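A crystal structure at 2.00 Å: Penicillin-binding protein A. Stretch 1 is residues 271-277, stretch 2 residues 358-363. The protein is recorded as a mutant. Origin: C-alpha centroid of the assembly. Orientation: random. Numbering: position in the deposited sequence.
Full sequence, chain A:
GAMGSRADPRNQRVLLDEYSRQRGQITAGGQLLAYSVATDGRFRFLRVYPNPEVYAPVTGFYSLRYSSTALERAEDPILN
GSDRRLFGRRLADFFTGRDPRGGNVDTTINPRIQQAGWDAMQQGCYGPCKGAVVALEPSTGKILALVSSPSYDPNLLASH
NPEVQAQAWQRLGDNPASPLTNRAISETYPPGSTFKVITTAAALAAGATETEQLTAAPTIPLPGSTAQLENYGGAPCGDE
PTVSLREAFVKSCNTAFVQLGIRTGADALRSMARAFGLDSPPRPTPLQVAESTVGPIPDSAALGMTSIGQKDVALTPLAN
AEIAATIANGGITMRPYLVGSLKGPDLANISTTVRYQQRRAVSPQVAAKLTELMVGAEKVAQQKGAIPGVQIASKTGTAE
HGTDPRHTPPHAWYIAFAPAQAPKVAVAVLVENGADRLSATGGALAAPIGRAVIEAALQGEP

Stretch 1 (271-277) SMARAFG
Stretch 2, residues 358-363: QRRAVS

The last turn of a helix, Ser 271 to Ala 275, packs against the end of a strand, Gln 358 to Arg 360, and the loop that follows. No hydrogen bond crosses between them; van der Waals packing, partly apolar and partly carbon against backbone carbonyl, buries 293 Å² in all. The backbones come nearest at Ala 275 and Ala 361, whose CA atoms lie 4.5 Å apart, a closeness that two methyl side chains permit.

Along the second stretch, after Gln 358 (phi/psi -74/-46), Arg 359 is the first residue to touch the helix. Its backbone is extended (-168/145), its CA-to-CB bond points toward the helix, and chi1 and chi2 are t, chi3 -140° (off), chi4 -61°. Arg 359 CD lies 3.3 Å from Ala 275 O, while one guanidinium face covers Ala 275 CA and Arg 274 O. A long chain with a flat, polar end suits this exposed margin; a weak hydrogen bond from Arg 359 NH1 to Arg 360 O (3.2 Å) helps to hold it. The CA-to-CB bond of Arg 360 (-90/118) points away from the helix, and Arg 360 NH2 donates to Val 362 O at 2.7 Å, bracing the turn.

Ala 361 (-83/-36), its CA-to-CB bond toward the helix, is the centre of the contact. Its small methyl fits between carbonyl and ring: Ala 361 CB sits 3.2 Å from Ala 275 O, 4.3 Å from Ala 275 CB, and 3.9 Å from the Phe 276 ring centroid, 2° off the normal, a CH-pi contact. Phe 276 is the first residue to leave helical angles (-97/14); its CA-to-CB bond points away, yet chi1 of -88° (m) and chi2 of -81° bring the ring back.

Val 362, extended again (-156/151), chi1 100° (off), also directs CA-to-CB toward the helix. Branched and apolar, it suits a buried site: Val 362 CG2 is 4.2 Å from Met 272 SD, Val 362 CB 4.4 Å from Phe 276 CZ. Met 272, flexible and apolar, reaches it with chi angles t, p, p. Ser 363, chi1 p, then caps the next helix.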

# COMPACT_ATOMS: atom_id res chain seq x y z
N SER A 271 -19.78 -8.20 -2.74
CA SER A 271 -20.29 -6.87 -3.06
C SER A 271 -19.54 -5.79 -2.29
O SER A 271 -19.20 -4.75 -2.87
CB SER A 271 -21.79 -6.79 -2.75
OG SER A 271 -22.26 -5.45 -2.93
N MET A 272 -19.28 -6.02 -1.01
CA MET A 272 -18.54 -5.05 -0.20
C MET A 272 -17.07 -4.98 -0.62
O MET A 272 -16.50 -3.89 -0.71
CB MET A 272 -18.68 -5.32 1.30
CG MET A 272 -18.12 -4.18 2.17
SD MET A 272 -18.88 -2.57 1.80
CE MET A 272 -20.57 -2.86 2.30
N ALA A 273 -16.46 -6.14 -0.85
CA ALA A 273 -15.10 -6.22 -1.40
C ALA A 273 -14.99 -5.38 -2.68
O ALA A 273 -14.06 -4.60 -2.83
CB ALA A 273 -14.72 -7.68 -1.68
N ARG A 274 -15.96 -5.53 -3.58
CA ARG A 274 -16.00 -4.77 -4.83
C ARG A 274 -16.17 -3.27 -4.57
O ARG A 274 -15.50 -2.44 -5.20
CB ARG A 274 -17.13 -5.28 -5.73
CG ARG A 274 -16.94 -4.95 -7.20
CD ARG A 274 -16.11 -6.03 -7.92
NE ARG A 274 -16.89 -7.24 -8.26
CZ ARG A 274 -16.98 -8.33 -7.50
NH1 ARG A 274 -16.36 -8.40 -6.31
NH2 ARG A 274 -17.70 -9.36 -7.91
N ALA A 275 -17.06 -2.92 -3.64
CA ALA A 275 -17.28 -1.52 -3.28
C ALA A 275 -15.97 -0.86 -2.81
O ALA A 275 -15.77 0.33 -2.99
CB ALA A 275 -18.35 -1.42 -2.20
N PHE A 276 -15.10 -1.67 -2.21
CA PHE A 276 -13.83 -1.19 -1.70
C PHE A 276 -12.68 -1.40 -2.67
O PHE A 276 -11.52 -1.30 -2.28
CB PHE A 276 -13.50 -1.85 -0.37
CG PHE A 276 -14.06 -1.13 0.81
CD1 PHE A 276 -13.41 -0.01 1.34
CD2 PHE A 276 -15.24 -1.55 1.40
CE1 PHE A 276 -13.92 0.66 2.46
CE2 PHE A 276 -15.78 -0.89 2.53
CZ PHE A 276 -15.12 0.22 3.05
N GLY A 277 -13.01 -1.70 -3.93
CA GLY A 277 -12.04 -1.75 -5.01
C GLY A 277 -11.44 -3.10 -5.35
O GLY A 277 -10.59 -3.18 -6.24
N GLN A 358 -13.75 8.45 -7.02
CA GLN A 358 -13.85 7.23 -7.80
C GLN A 358 -15.17 6.49 -7.54
O GLN A 358 -15.85 6.07 -8.48
CB GLN A 358 -12.66 6.34 -7.45
CG GLN A 358 -12.43 5.16 -8.35
CD GLN A 358 -11.02 4.62 -8.19
OE1 GLN A 358 -10.66 4.07 -7.14
NE2 GLN A 358 -10.22 4.77 -9.24
N ARG A 359 -15.52 6.36 -6.26
CA ARG A 359 -16.64 5.52 -5.84
C ARG A 359 -17.01 5.77 -4.38
O ARG A 359 -16.14 6.05 -3.56
CB ARG A 359 -16.24 4.05 -6.03
CG ARG A 359 -17.32 3.04 -5.70
CD ARG A 359 -16.75 1.63 -5.81
NE ARG A 359 -17.69 0.68 -6.43
CZ ARG A 359 -18.90 0.35 -5.96
NH1 ARG A 359 -19.40 0.91 -4.85
NH2 ARG A 359 -19.63 -0.53 -6.63
N ARG A 360 -18.30 5.69 -4.06
CA ARG A 360 -18.70 5.59 -2.66
C ARG A 360 -18.78 4.11 -2.29
O ARG A 360 -19.58 3.35 -2.85
CB ARG A 360 -20.03 6.29 -2.36
CG ARG A 360 -20.47 6.08 -0.92
CD ARG A 360 -21.67 6.93 -0.50
NE ARG A 360 -21.31 8.31 -0.17
CZ ARG A 360 -20.65 8.70 0.92
NH1 ARG A 360 -20.40 10.00 1.10
NH2 ARG A 360 -20.23 7.82 1.84
N ALA A 361 -17.94 3.70 -1.34
CA ALA A 361 -17.88 2.30 -0.91
C ALA A 361 -18.95 2.00 0.12
O ALA A 361 -19.53 0.91 0.14
CB ALA A 361 -16.51 1.99 -0.34
N VAL A 362 -19.22 2.98 0.97
CA VAL A 362 -19.99 2.75 2.18
C VAL A 362 -20.61 4.10 2.57
O VAL A 362 -20.05 5.15 2.25
CB VAL A 362 -19.02 2.16 3.25
CG1 VAL A 362 -18.52 3.21 4.25
CG2 VAL A 362 -19.60 0.95 3.89
N SER A 363 -21.77 4.07 3.23
CA SER A 363 -22.47 5.28 3.63
C SER A 363 -21.63 6.04 4.66
O SER A 363 -20.73 5.45 5.27
CB SER A 363 -23.82 4.92 4.23
OG SER A 363 -23.65 4.24 5.45